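Local coordinates for protein Bd3460 (PDB 5CEC) that probably acts as an ankyrin-repeat immunity protein, binding the endopeptidase Bd3459 and so protecting the predatory bacterium from its own enzyme during cell invasion, at residues B[65-70]-B[97-102]; B[74-79]-B[109-114]; B[121-126]-B[151-156]; B[166-171]-B[198-203]. One frame throughout, in Å; residues are numbered along the deposited sequence.

Overall arrangement
All four contacts join neighbouring parts of one ankyrin-repeat stack, none with a hydrogen bond across its segments. Contacts 1 and 4 are buried and alike: each sets the start of a helix opened by threonine against the start of its counterpart, packing mainly apolar groups. They lie on opposite sides of the chain's centre, their centres about 29 Å apart. Contacts 1 and 2 reach Bd3459, whereas contacts 3 and 4 do not. Contact 2 pairs helices 76-84 and 109-117, which follow those of contact 1; it touches contact 1 but is partly open and holds a sulfate. Contact 3, also partly buried, differs in lacking regular helix in its first segment, and mixes apolar packing with a carboxylate and an amide.

Contact 1: B[65-70]-B[97-102]; sequences TPLMNA and ETALAF
Two consecutive predicted ankyrin repeats meet here through the starts of helices 66-72 and 99-105, each opened by a threonine of the repeat's TPLH-type motif. The backbones are closest at Met68 and Ala99, their CA atoms 4.3 Å apart, and the methyl of Ala99 points into the partner helix. Leu67, with CG anti to its backbone N (chi1 -175°), brings CD2 to 3.6 Å from Ala99 CB. Met68 instead sends CG back beside its own N and runs extended along the other segment. Its CG lies 3.8 Å from Phe102 CD2, its SD makes an oblique Met-aromatic contact with that ring, and its CE ends 4.0 Å from Glu97 O. The Phe102 ring carries Glu97 OE1 over the centre of one face, 3.8 Å above the plane; this carboxylate is held by Ser393 of the Bd3459 chain and by the backbone N of Ala127. Thr65 OG1 accepts a nearly straight bond from Met68 N (3.1 Å), and the two residues form a capping box that holds the root of the methionine, with only a weak bond from Thr65 N to its sulfur. Thr65 O is gripped twice, by Asn69 N and, from above the carbonyl plane, by Asn69 ND2. Threonine-capped first helices, packed side by side, are characteristic of the ankyrin-repeat fold.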
loop_
_atom_site.group_PDB
_atom_site.type_symbol
_atom_site.label_atom_id
_atom_site.label_comp_id
_atom_site.label_asym_id
_atom_site.label_seq_id
_atom_site.Cartn_x
_atom_site.Cartn_y
_atom_site.Cartn_z
ATOM N N THR B 65 -11.691 20.068 3.054
ATOM C CA THR B 65 -11.616 20.198 4.505
ATOM C C THR B 65 -10.607 19.199 5.068
ATOM O O THR B 65 -10.229 18.235 4.397
ATOM C CB THR B 65 -12.950 19.839 5.138
ATOM O OG1 THR B 65 -13.282 18.484 4.799
ATOM C CG2 THR B 65 -14.053 20.793 4.684
ATOM N N PRO B 66 -10.210 19.384 6.337
ATOM C CA PRO B 66 -9.424 18.354 7.018
ATOM C C PRO B 66 -10.053 16.975 6.949
ATOM O O PRO B 66 -9.337 15.970 6.763
ATOM C CB PRO B 66 -9.385 18.857 8.469
ATOM C CG PRO B 66 -9.471 20.339 8.329
ATOM C CD PRO B 66 -10.355 20.604 7.162
ATOM N N LEU B 67 -11.357 16.893 7.178
ATOM C CA LEU B 67 -12.012 15.591 7.183
ATOM C C LEU B 67 -11.900 14.902 5.828
ATOM O O LEU B 67 -11.696 13.682 5.767
ATOM C CB LEU B 67 -13.485 15.740 7.587
ATOM C CG LEU B 67 -14.237 14.426 7.752
ATOM C CD1 LEU B 67 -13.709 13.626 8.912
ATOM C CD2 LEU B 67 -15.724 14.653 7.865
ATOM N N MET B 68 -12.098 15.650 4.745
ATOM C CA MET B 68 -11.947 15.065 3.400
ATOM C C MET B 68 -10.547 14.531 3.185
ATOM O O MET B 68 -10.389 13.455 2.609
ATOM C CB MET B 68 -12.276 16.073 2.313
ATOM C CG MET B 68 -13.736 16.464 2.203
ATOM S SD MET B 68 -13.812 17.931 1.156
ATOM C CE MET B 68 -15.368 18.609 1.686
ATOM N N ASN B 69 -9.549 15.299 3.590
ATOM C CA ASN B 69 -8.179 14.853 3.502
ATOM C C ASN B 69 -7.921 13.576 4.287
ATOM O O ASN B 69 -7.287 12.657 3.771
ATOM C CB ASN B 69 -7.249 15.969 3.981
ATOM C CG ASN B 69 -6.932 16.971 2.906
ATOM O OD1 ASN B 69 -6.090 16.717 2.065
ATOM N ND2 ASN B 69 -7.593 18.120 2.931
ATOM N N ALA B 70 -8.401 13.503 5.533
ATOM C CA ALA B 70 -8.207 12.316 6.356
ATOM C C ALA B 70 -8.909 11.105 5.743
ATOM O O ALA B 70 -8.389 9.993 5.778
ATOM C CB ALA B 70 -8.724 12.560 7.756
ATOM N N GLU B 97 -17.816 16.056 -3.845
ATOM C CA GLU B 97 -17.664 14.921 -2.957
ATOM C C GLU B 97 -17.583 15.292 -1.500
ATOM O O GLU B 97 -16.834 16.177 -1.100
ATOM C CB GLU B 97 -16.441 14.111 -3.358
ATOM C CG GLU B 97 -16.643 13.379 -4.679
ATOM C CD GLU B 97 -15.504 12.449 -5.057
ATOM O OE1 GLU B 97 -14.333 12.817 -4.812
ATOM O OE2 GLU B 97 -15.799 11.365 -5.614
ATOM N N THR B 98 -18.364 14.586 -0.692
ATOM C CA THR B 98 -18.236 14.659 0.757
ATOM C C THR B 98 -17.098 13.731 1.207
ATOM O O THR B 98 -16.549 12.922 0.402
ATOM C CB THR B 98 -19.495 14.209 1.485
ATOM O OG1 THR B 98 -19.674 12.812 1.250
ATOM C CG2 THR B 98 -20.742 14.995 1.032
ATOM N N ALA B 99 -16.700 13.858 2.462
ATOM C CA ALA B 99 -15.706 12.964 3.045
ATOM C C ALA B 99 -16.024 11.490 2.828
ATOM O O ALA B 99 -15.120 10.703 2.536
ATOM C CB ALA B 99 -15.499 13.223 4.541
ATOM N N LEU B 100 -17.300 11.123 2.957
ATOM C CA LEU B 100 -17.678 9.729 2.755
ATOM C C LEU B 100 -17.422 9.310 1.311
ATOM O O LEU B 100 -16.947 8.180 1.065
ATOM C CB LEU B 100 -19.139 9.509 3.157
ATOM C CG LEU B 100 -19.667 8.090 2.927
ATOM C CD1 LEU B 100 -18.824 7.007 3.615
ATOM C CD2 LEU B 100 -21.112 7.996 3.404
ATOM N N ALA B 101 -17.740 10.172 0.358
ATOM C CA ALA B 101 -17.377 9.880 -1.032
ATOM C C ALA B 101 -15.891 9.742 -1.229
ATOM O O ALA B 101 -15.476 8.812 -1.919
ATOM C CB ALA B 101 -17.942 10.919 -1.970
ATOM N N PHE B 102 -15.092 10.589 -0.626
ATOM C CA PHE B 102 -13.629 10.429 -0.685
ATOM C C PHE B 102 -13.185 9.080 -0.156
ATOM O O PHE B 102 -12.335 8.429 -0.759
ATOM C CB PHE B 102 -12.907 11.544 0.059
ATOM C CG PHE B 102 -12.717 12.780 -0.745
ATOM C CD1 PHE B 102 -11.693 12.830 -1.660
ATOM C CD2 PHE B 102 -13.553 13.900 -0.623
ATOM C CE1 PHE B 102 -11.489 13.941 -2.446
ATOM C CE2 PHE B 102 -13.311 15.036 -1.398
ATOM C CZ PHE B 102 -12.278 15.041 -2.300
#

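Contact 2: B[74-79]-B[109-114]; sequences GNLDIV and YDVAEE. With SO4 (sulfate ion), chain H.
Helices 76-84 and 109-117 pack beside each other with Leu76 CA and Val111 CA 5.4 Å apart, just beyond Gly74, whose positive phi (67°) ends the preceding helix in a Schellman motif. Val111 fills the turn: its CG2 lies 3.8 Å from Gly74 C and also meets the backbone N of Leu76, while CG1, anti to its own N, reaches Val79 CG2 at 3.9 Å. Leu76 starts out anti to its backbone N (chi1 -177°) and forks over the partner helix, CD1 resting on Glu114 CB at 3.7 Å and CD2 approaching Asp110 OD2. Leucine and glutamate cross at about a right angle; the Glu114 chain bends at chi2, so its aliphatic part rather than its carboxylate meets the methyl. At the helix start, where backbone N-H groups point outward, a sulfate, probably from the crystallisation liquor, accepts from Leu76 N at O2 (2.9 Å) and from Asp77 N at O3 (2.8 Å, 170°). Lys154 of the Bd3459 chain binds the same ion and also Asn75 OD1, joining this helix end to the partner protein. Asn75 ND2 donates back to Ala37 O. Further into the stack, Val79 touches Ala70 and Val111 touches Ala71, both of helix 66-72, Val111 also meets Ala103 of helix 99-105, and Ile78 packs on helix 42-49.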
loop_
_atom_site.group_PDB
_atom_site.type_symbol
_atom_site.label_atom_id
_atom_site.label_comp_id
_atom_site.label_asym_id
_atom_site.label_seq_id
_atom_site.Cartn_x
_atom_site.Cartn_y
_atom_site.Cartn_z
ATOM N N GLY B 74 -7.340 7.533 4.018
ATOM C CA GLY B 74 -7.625 6.318 4.767
ATOM C C GLY B 74 -7.147 6.344 6.205
ATOM O O GLY B 74 -6.745 5.312 6.753
ATOM N N ASN B 75 -7.223 7.517 6.827
ATOM C CA ASN B 75 -6.607 7.755 8.121
ATOM C C ASN B 75 -7.700 7.731 9.181
ATOM O O ASN B 75 -8.240 8.757 9.574
ATOM C CB ASN B 75 -5.815 9.047 8.071
ATOM C CG ASN B 75 -4.711 8.985 7.030
ATOM O OD1 ASN B 75 -4.014 7.974 6.920
ATOM N ND2 ASN B 75 -4.529 10.054 6.285
ATOM N N LEU B 76 -8.007 6.522 9.633
ATOM C CA LEU B 76 -9.100 6.290 10.553
ATOM C C LEU B 76 -8.962 6.984 11.905
ATOM O O LEU B 76 -9.919 7.606 12.384
ATOM C CB LEU B 76 -9.297 4.798 10.746
ATOM C CG LEU B 76 -10.456 4.365 11.619
ATOM C CD1 LEU B 76 -11.785 4.884 11.099
ATOM C CD2 LEU B 76 -10.452 2.851 11.667
ATOM N N ASP B 77 -7.784 6.907 12.519
ATOM C CA ASP B 77 -7.576 7.611 13.796
ATOM C C ASP B 77 -7.790 9.109 13.652
ATOM O O ASP B 77 -8.396 9.741 14.517
ATOM C CB ASP B 77 -6.189 7.300 14.377
ATOM C CG ASP B 77 -6.126 5.921 15.029
ATOM O OD1 ASP B 77 -7.155 5.214 15.045
ATOM O OD2 ASP B 77 -5.051 5.540 15.538
ATOM N N ILE B 78 -7.334 9.691 12.548
ATOM C CA ILE B 78 -7.522 11.126 12.331
ATOM C C ILE B 78 -9.001 11.433 12.086
ATOM O O ILE B 78 -9.536 12.393 12.645
ATOM C CB ILE B 78 -6.635 11.657 11.207
ATOM C CG1 ILE B 78 -5.156 11.538 11.596
ATOM C CG2 ILE B 78 -7.010 13.097 10.874
ATOM C CD1 ILE B 78 -4.186 11.859 10.471
ATOM N N VAL B 79 -9.691 10.594 11.325
ATOM C CA VAL B 79 -11.132 10.776 11.126
ATOM C C VAL B 79 -11.841 10.721 12.477
ATOM O O VAL B 79 -12.674 11.557 12.751
ATOM C CB VAL B 79 -11.702 9.732 10.151
ATOM C CG1 VAL B 79 -13.226 9.681 10.159
ATOM C CG2 VAL B 79 -11.220 10.058 8.763
ATOM N N TYR B 109 -12.443 1.825 3.168
ATOM C CA TYR B 109 -13.726 1.305 3.600
ATOM C C TYR B 109 -13.869 1.194 5.111
ATOM O O TYR B 109 -14.982 1.293 5.611
ATOM C CB TYR B 109 -14.012 -0.016 2.887
ATOM C CG TYR B 109 -14.485 0.235 1.469
ATOM C CD1 TYR B 109 -15.767 0.717 1.229
ATOM C CD2 TYR B 109 -13.649 0.047 0.356
ATOM C CE1 TYR B 109 -16.228 0.978 -0.048
ATOM C CE2 TYR B 109 -14.096 0.315 -0.930
ATOM C CZ TYR B 109 -15.385 0.771 -1.135
ATOM O OH TYR B 109 -15.884 1.015 -2.387
ATOM N N ASP B 110 -12.762 1.069 5.835
ATOM C CA ASP B 110 -12.821 1.261 7.292
ATOM C C ASP B 110 -13.305 2.669 7.678
ATOM O O ASP B 110 -14.150 2.847 8.578
ATOM C CB ASP B 110 -11.463 0.946 7.954
ATOM C CG ASP B 110 -10.230 1.776 7.345
ATOM O OD1 ASP B 110 -10.274 2.390 6.196
ATOM O OD2 ASP B 110 -9.194 1.796 8.061
ATOM N N VAL B 111 -12.781 3.665 6.979
ATOM C CA VAL B 111 -13.191 5.034 7.184
ATOM C C VAL B 111 -14.654 5.202 6.779
ATOM O O VAL B 111 -15.451 5.851 7.484
ATOM C CB VAL B 111 -12.284 6.024 6.427
ATOM C CG1 VAL B 111 -12.893 7.414 6.452
ATOM C CG2 VAL B 111 -10.886 6.055 7.031
ATOM N N ALA B 112 -15.022 4.617 5.656
ATOM C CA ALA B 112 -16.404 4.739 5.179
ATOM C C ALA B 112 -17.351 4.189 6.263
ATOM O O ALA B 112 -18.381 4.825 6.571
ATOM C CB ALA B 112 -16.609 3.977 3.874
ATOM N N GLU B 113 -17.034 3.015 6.824
ATOM C CA GLU B 113 -17.868 2.458 7.879
ATOM C C GLU B 113 -17.989 3.375 9.068
ATOM O O GLU B 113 -19.090 3.530 9.606
ATOM C CB GLU B 113 -17.400 1.069 8.323
ATOM C CG GLU B 113 -17.609 0.006 7.256
ATOM C CD GLU B 113 -19.073 -0.233 7.001
ATOM O OE1 GLU B 113 -19.753 -0.784 7.888
ATOM O OE2 GLU B 113 -19.553 0.212 5.950
ATOM N N GLU B 114 -16.869 3.971 9.470
ATOM C CA GLU B 114 -16.848 4.912 10.579
ATOM C C GLU B 114 -17.764 6.084 10.289
ATOM O O GLU B 114 -18.512 6.510 11.156
ATOM C CB GLU B 114 -15.417 5.385 10.845
ATOM C CG GLU B 114 -15.247 6.264 12.078
ATOM C CD GLU B 114 -15.368 5.527 13.403
ATOM O OE1 GLU B 114 -15.262 4.281 13.442
ATOM O OE2 GLU B 114 -15.565 6.223 14.416
HETATM S S SO4 H . -5.335 4.271 10.787
HETATM O O1 SO4 H . -5.976 3.105 11.467
HETATM O O2 SO4 H . -5.939 4.497 9.444
HETATM O O3 SO4 H . -5.502 5.467 11.618
HETATM O O4 SO4 H . -3.883 3.933 10.680
#

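Contact 3: B[121-126]-B[151-156]; sequences NVDIIV and AKNKSL
Val122 and Leu156 cross obliquely at the heart of this contact, Val122 CG2 standing 3.9 Å from Leu156 CD1. That valine methyl takes the crowded position between backbone N and carbonyl carbon, which directs it across to the other segment, where it also meets Lys152 CB at 3.7 Å. The lysine crosses the valine at about a right angle; its chain bends at chi2 (-72°) and leads its amino end away, so only the root of the side chain joins the packing. Leu156 straddles two neighbours: while CD1 serves Val122, CD2 lies 3.6 Å from Asp123 OD1, a methyl against a carboxylate oxygen. The charge of Asp123 is met elsewhere, by a salt bridge from OD1 to Lys159. The second oxygen, Asp123 OD2, lies 4.2 Å from Asn153 ND2, with carboxylate and amide planes 88° apart, and no hydrogen bond joins them. The amide of Asn153 faces its own segment with OD1, which accepts from Ser155 OG at 2.8 Å in the carbonyl plane, on a lone pair, and weakly from Ser155 N. Asp123 is placed by an Asx turn, its N donating to Asn121 OD1 (3.1 Å) from above the amide carbonyl plane, and it forms the centre of an inverse gamma turn. Within the ankyrin-repeat stack the contact joins the loop after helix 109-117 to the end of helix 143-152 and the 3-10 turn behind it: Val122 reaches Leu100 of helix 99-105 and, like Leu156, Ile149 of helix 143-152, while Ile124 and Val126 continue onto helix 134-141.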
loop_
_atom_site.group_PDB
_atom_site.type_symbol
_atom_site.label_atom_id
_atom_site.label_comp_id
_atom_site.label_asym_id
_atom_site.label_seq_id
_atom_site.Cartn_x
_atom_site.Cartn_y
_atom_site.Cartn_z
ATOM N N ASN B 121 -24.358 11.186 5.381
ATOM C CA ASN B 121 -25.366 10.918 4.363
ATOM C C ASN B 121 -24.809 9.919 3.352
ATOM O O ASN B 121 -23.745 10.147 2.773
ATOM C CB ASN B 121 -25.686 12.252 3.668
ATOM C CG ASN B 121 -26.756 12.188 2.624
ATOM O OD1 ASN B 121 -27.553 11.267 2.576
ATOM N ND2 ASN B 121 -26.832 13.255 1.808
ATOM N N VAL B 122 -25.562 8.851 3.127
ATOM C CA VAL B 122 -25.180 7.847 2.157
ATOM C C VAL B 122 -25.795 8.064 0.782
ATOM O O VAL B 122 -25.345 7.433 -0.188
ATOM C CB VAL B 122 -25.443 6.418 2.656
ATOM C CG1 VAL B 122 -24.723 6.152 3.973
ATOM C CG2 VAL B 122 -26.939 6.152 2.820
ATOM N N ASP B 123 -26.821 8.922 0.684
ATOM C CA ASP B 123 -27.466 9.225 -0.597
ATOM C C ASP B 123 -26.730 10.375 -1.265
ATOM O O ASP B 123 -27.223 11.497 -1.379
ATOM C CB ASP B 123 -28.931 9.524 -0.417
ATOM C CG ASP B 123 -29.675 9.694 -1.730
ATOM O OD1 ASP B 123 -29.086 9.467 -2.823
ATOM O OD2 ASP B 123 -30.862 10.082 -1.672
ATOM N N ILE B 124 -25.545 10.049 -1.773
ATOM C CA ILE B 124 -24.651 11.035 -2.386
ATOM C C ILE B 124 -24.105 10.482 -3.684
ATOM O O ILE B 124 -24.248 9.276 -3.982
ATOM C CB ILE B 124 -23.514 11.441 -1.431
ATOM C CG1 ILE B 124 -22.584 10.250 -1.111
ATOM C CG2 ILE B 124 -24.101 12.059 -0.169
ATOM C CD1 ILE B 124 -21.458 10.586 -0.168
ATOM N N ILE B 125 -23.506 11.381 -4.468
ATOM C CA ILE B 125 -22.947 11.091 -5.783
ATOM C C ILE B 125 -21.433 11.275 -5.750
ATOM O O ILE B 125 -20.924 12.219 -5.159
ATOM C CB ILE B 125 -23.538 12.058 -6.838
ATOM C CG1 ILE B 125 -25.074 11.949 -6.905
ATOM C CG2 ILE B 125 -22.941 11.859 -8.226
ATOM C CD1 ILE B 125 -25.614 10.576 -7.165
ATOM N N VAL B 126 -20.731 10.333 -6.365
ATOM C CA VAL B 126 -19.280 10.396 -6.455
ATOM C C VAL B 126 -18.898 11.090 -7.772
ATOM O O VAL B 126 -19.669 11.139 -8.730
ATOM C CB VAL B 126 -18.610 9.010 -6.301
ATOM C CG1 VAL B 126 -19.042 8.364 -4.982
ATOM C CG2 VAL B 126 -18.898 8.045 -7.462
ATOM N N ALA B 151 -28.627 -0.331 4.439
ATOM C CA ALA B 151 -29.266 -0.346 5.758
ATOM C C ALA B 151 -29.797 1.048 6.116
ATOM O O ALA B 151 -30.737 1.172 6.869
ATOM C CB ALA B 151 -28.277 -0.833 6.802
ATOM N N LYS B 152 -29.170 2.097 5.586
ATOM C CA LYS B 152 -29.643 3.480 5.815
ATOM C C LYS B 152 -30.737 3.926 4.842
ATOM O O LYS B 152 -31.521 4.818 5.141
ATOM C CB LYS B 152 -28.472 4.475 5.771
ATOM C CG LYS B 152 -27.384 4.220 6.805
ATOM C CD LYS B 152 -27.872 4.588 8.187
ATOM C CE LYS B 152 -26.800 4.309 9.215
ATOM N NZ LYS B 152 -27.273 4.638 10.568
ATOM N N ASN B 153 -30.763 3.328 3.656
ATOM C CA ASN B 153 -31.700 3.691 2.623
ATOM C C ASN B 153 -31.827 2.521 1.645
ATOM O O ASN B 153 -31.027 2.393 0.719
ATOM C CB ASN B 153 -31.251 4.988 1.947
ATOM C CG ASN B 153 -32.243 5.509 0.931
ATOM O OD1 ASN B 153 -33.042 4.757 0.370
ATOM N ND2 ASN B 153 -32.129 6.810 0.624
ATOM N N LYS B 154 -32.851 1.694 1.857
ATOM C CA LYS B 154 -33.122 0.491 1.069
ATOM C C LYS B 154 -33.237 0.792 -0.430
ATOM O O LYS B 154 -32.757 -0.001 -1.253
ATOM C CB LYS B 154 -34.421 -0.163 1.620
ATOM C CG LYS B 154 -34.989 -1.393 0.905
ATOM C CD LYS B 154 -36.338 -1.756 1.528
ATOM C CE LYS B 154 -36.981 -2.937 0.808
ATOM N NZ LYS B 154 -38.246 -3.404 1.438
ATOM N N SER B 155 -33.841 1.941 -0.772
ATOM C CA SER B 155 -34.159 2.229 -2.166
ATOM C C SER B 155 -32.924 2.510 -3.006
ATOM O O SER B 155 -33.014 2.510 -4.233
ATOM C CB SER B 155 -35.150 3.393 -2.296
ATOM O OG SER B 155 -34.550 4.612 -1.954
ATOM N N LEU B 156 -31.777 2.764 -2.386
ATOM C CA LEU B 156 -30.586 3.061 -3.180
ATOM C C LEU B 156 -30.180 1.926 -4.100
ATOM O O LEU B 156 -29.476 2.149 -5.089
ATOM C CB LEU B 156 -29.443 3.471 -2.292
ATOM C CG LEU B 156 -29.623 4.804 -1.584
ATOM C CD1 LEU B 156 -28.526 5.023 -0.589
ATOM C CD2 LEU B 156 -29.683 5.950 -2.549
#

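Contact 4: B[166-171]-B[198-203]; sequences TALFAV and QTALDV
Helices 167-174 and 200-206, in the later part of the ankyrin-repeat region, pack here by their first turns, with Phe169 as the chief wedge. CG of this residue is anti to its carbonyl carbon (chi1 -74°), which lays the ring across the start of the other helix. Ala200 CB sits almost straight over the ring, 4.3 Å from the centroid and 8° off the normal, a CH-pi contact, and Ala200 N lies over the same face, offset toward the rim. Gln198 O meets the ring edge in plane, 3.3 Å from Phe169 CE2. Both segments carry a Thr-Ala-Leu sequence resembling the TPLH motif with which ankyrin repeats open their first helix, and the second helix starts with a capping box: Thr199 OG1 accepts from Asp202 N (3.1 Å), and Asp202 OD2 accepts from Thr199 N (3.0 Å) above its carboxylate plane. Val203 crosses Phe169 at about a right angle, its CG2, in the crowded position, 3.9 Å from Phe169 CD2. Beside the alanine, Leu168 CD2 rests 3.8 Å from Ala200 CB, while the leucine also touches Ile180 of helix 177-185. Gln198 NE2 donates to Glu206, and its backbone N to Asn194.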
loop_
_atom_site.group_PDB
_atom_site.type_symbol
_atom_site.label_atom_id
_atom_site.label_comp_id
_atom_site.label_asym_id
_atom_site.label_seq_id
_atom_site.Cartn_x
_atom_site.Cartn_y
_atom_site.Cartn_z
ATOM N N THR B 166 -27.938 1.606 -12.806
ATOM C CA THR B 166 -27.790 1.184 -11.425
ATOM C C THR B 166 -26.581 0.269 -11.286
ATOM O O THR B 166 -25.879 -0.057 -12.259
ATOM C CB THR B 166 -29.054 0.439 -10.999
ATOM O OG1 THR B 166 -29.191 -0.692 -11.858
ATOM C CG2 THR B 166 -30.273 1.332 -11.122
ATOM N N ALA B 167 -26.319 -0.141 -10.057
ATOM C CA ALA B 167 -25.210 -1.071 -9.762
ATOM C C ALA B 167 -25.258 -2.337 -10.577
ATOM O O ALA B 167 -24.216 -2.873 -10.945
ATOM C CB ALA B 167 -25.184 -1.406 -8.287
ATOM N N LEU B 168 -26.470 -2.816 -10.871
ATOM C CA LEU B 168 -26.607 -4.012 -11.704
ATOM C C LEU B 168 -25.883 -3.870 -13.036
ATOM O O LEU B 168 -25.322 -4.839 -13.533
ATOM C CB LEU B 168 -28.086 -4.350 -11.910
ATOM C CG LEU B 168 -28.344 -5.739 -12.504
ATOM C CD1 LEU B 168 -28.023 -6.838 -11.499
ATOM C CD2 LEU B 168 -29.796 -5.877 -12.897
ATOM N N PHE B 169 -25.923 -2.677 -13.614
ATOM C CA PHE B 169 -25.248 -2.418 -14.894
ATOM C C PHE B 169 -23.730 -2.454 -14.735
ATOM O O PHE B 169 -23.010 -2.995 -15.589
ATOM C CB PHE B 169 -25.656 -1.035 -15.430
ATOM C CG PHE B 169 -27.039 -0.980 -15.988
ATOM C CD1 PHE B 169 -28.169 -1.025 -15.177
ATOM C CD2 PHE B 169 -27.223 -0.865 -17.345
ATOM C CE1 PHE B 169 -29.419 -0.957 -15.732
ATOM C CE2 PHE B 169 -28.472 -0.800 -17.905
ATOM C CZ PHE B 169 -29.582 -0.830 -17.099
ATOM N N ALA B 170 -23.216 -1.841 -13.666
ATOM C CA ALA B 170 -21.771 -1.834 -13.453
ATOM C C ALA B 170 -21.211 -3.230 -13.261
ATOM O O ALA B 170 -20.188 -3.585 -13.825
ATOM C CB ALA B 170 -21.433 -0.963 -12.253
ATOM N N VAL B 171 -21.897 -4.022 -12.441
ATOM C CA VAL B 171 -21.505 -5.397 -12.203
ATOM C C VAL B 171 -21.752 -6.262 -13.420
ATOM O O VAL B 171 -20.983 -7.200 -13.690
ATOM C CB VAL B 171 -22.182 -5.943 -10.938
ATOM C CG1 VAL B 171 -22.055 -7.432 -10.796
ATOM C CG2 VAL B 171 -21.703 -5.163 -9.720
ATOM N N GLN B 198 -30.663 0.462 -23.060
ATOM C CA GLN B 198 -30.047 -0.828 -22.791
ATOM C C GLN B 198 -30.430 -1.372 -21.411
ATOM O O GLN B 198 -30.517 -0.635 -20.435
ATOM C CB GLN B 198 -28.516 -0.714 -22.809
ATOM C CG GLN B 198 -27.887 -0.201 -24.093
ATOM C CD GLN B 198 -26.384 -0.017 -23.897
ATOM O OE1 GLN B 198 -25.953 0.796 -23.084
ATOM N NE2 GLN B 198 -25.584 -0.792 -24.624
ATOM N N THR B 199 -30.630 -2.679 -21.336
ATOM C CA THR B 199 -30.744 -3.380 -20.061
ATOM C C THR B 199 -29.367 -3.750 -19.527
ATOM O O THR B 199 -28.360 -3.623 -20.227
ATOM C CB THR B 199 -31.539 -4.670 -20.235
ATOM O OG1 THR B 199 -30.850 -5.507 -21.168
ATOM C CG2 THR B 199 -32.972 -4.395 -20.738
ATOM N N ALA B 200 -29.313 -4.265 -18.307
ATOM C CA ALA B 200 -28.071 -4.782 -17.749
ATOM C C ALA B 200 -27.528 -5.940 -18.586
ATOM O O ALA B 200 -26.335 -6.035 -18.808
ATOM C CB ALA B 200 -28.253 -5.192 -16.298
ATOM N N LEU B 201 -28.398 -6.830 -19.042
ATOM C CA LEU B 201 -27.975 -7.910 -19.926
ATOM C C LEU B 201 -27.328 -7.337 -21.201
ATOM O O LEU B 201 -26.279 -7.820 -21.632
ATOM C CB LEU B 201 -29.184 -8.784 -20.293
ATOM C CG LEU B 201 -28.922 -9.892 -21.321
ATOM C CD1 LEU B 201 -27.760 -10.777 -20.893
ATOM C CD2 LEU B 201 -30.178 -10.716 -21.512
ATOM N N ASP B 202 -27.946 -6.307 -21.790
ATOM C CA ASP B 202 -27.402 -5.684 -22.992
ATOM C C ASP B 202 -25.952 -5.223 -22.716
ATOM O O ASP B 202 -25.060 -5.413 -23.551
ATOM C CB ASP B 202 -28.221 -4.471 -23.433
ATOM C CG ASP B 202 -29.543 -4.832 -24.056
ATOM O OD1 ASP B 202 -29.708 -5.947 -24.603
ATOM O OD2 ASP B 202 -30.413 -3.948 -24.039
ATOM N N VAL B 203 -25.712 -4.585 -21.578
ATOM C CA VAL B 203 -24.371 -4.041 -21.339
ATOM C C VAL B 203 -23.367 -5.130 -20.993
ATOM O O VAL B 203 -22.183 -4.995 -21.272
ATOM C CB VAL B 203 -24.339 -2.848 -20.342
ATOM C CG1 VAL B 203 -25.329 -1.782 -20.765
ATOM C CG2 VAL B 203 -24.553 -3.268 -18.905
#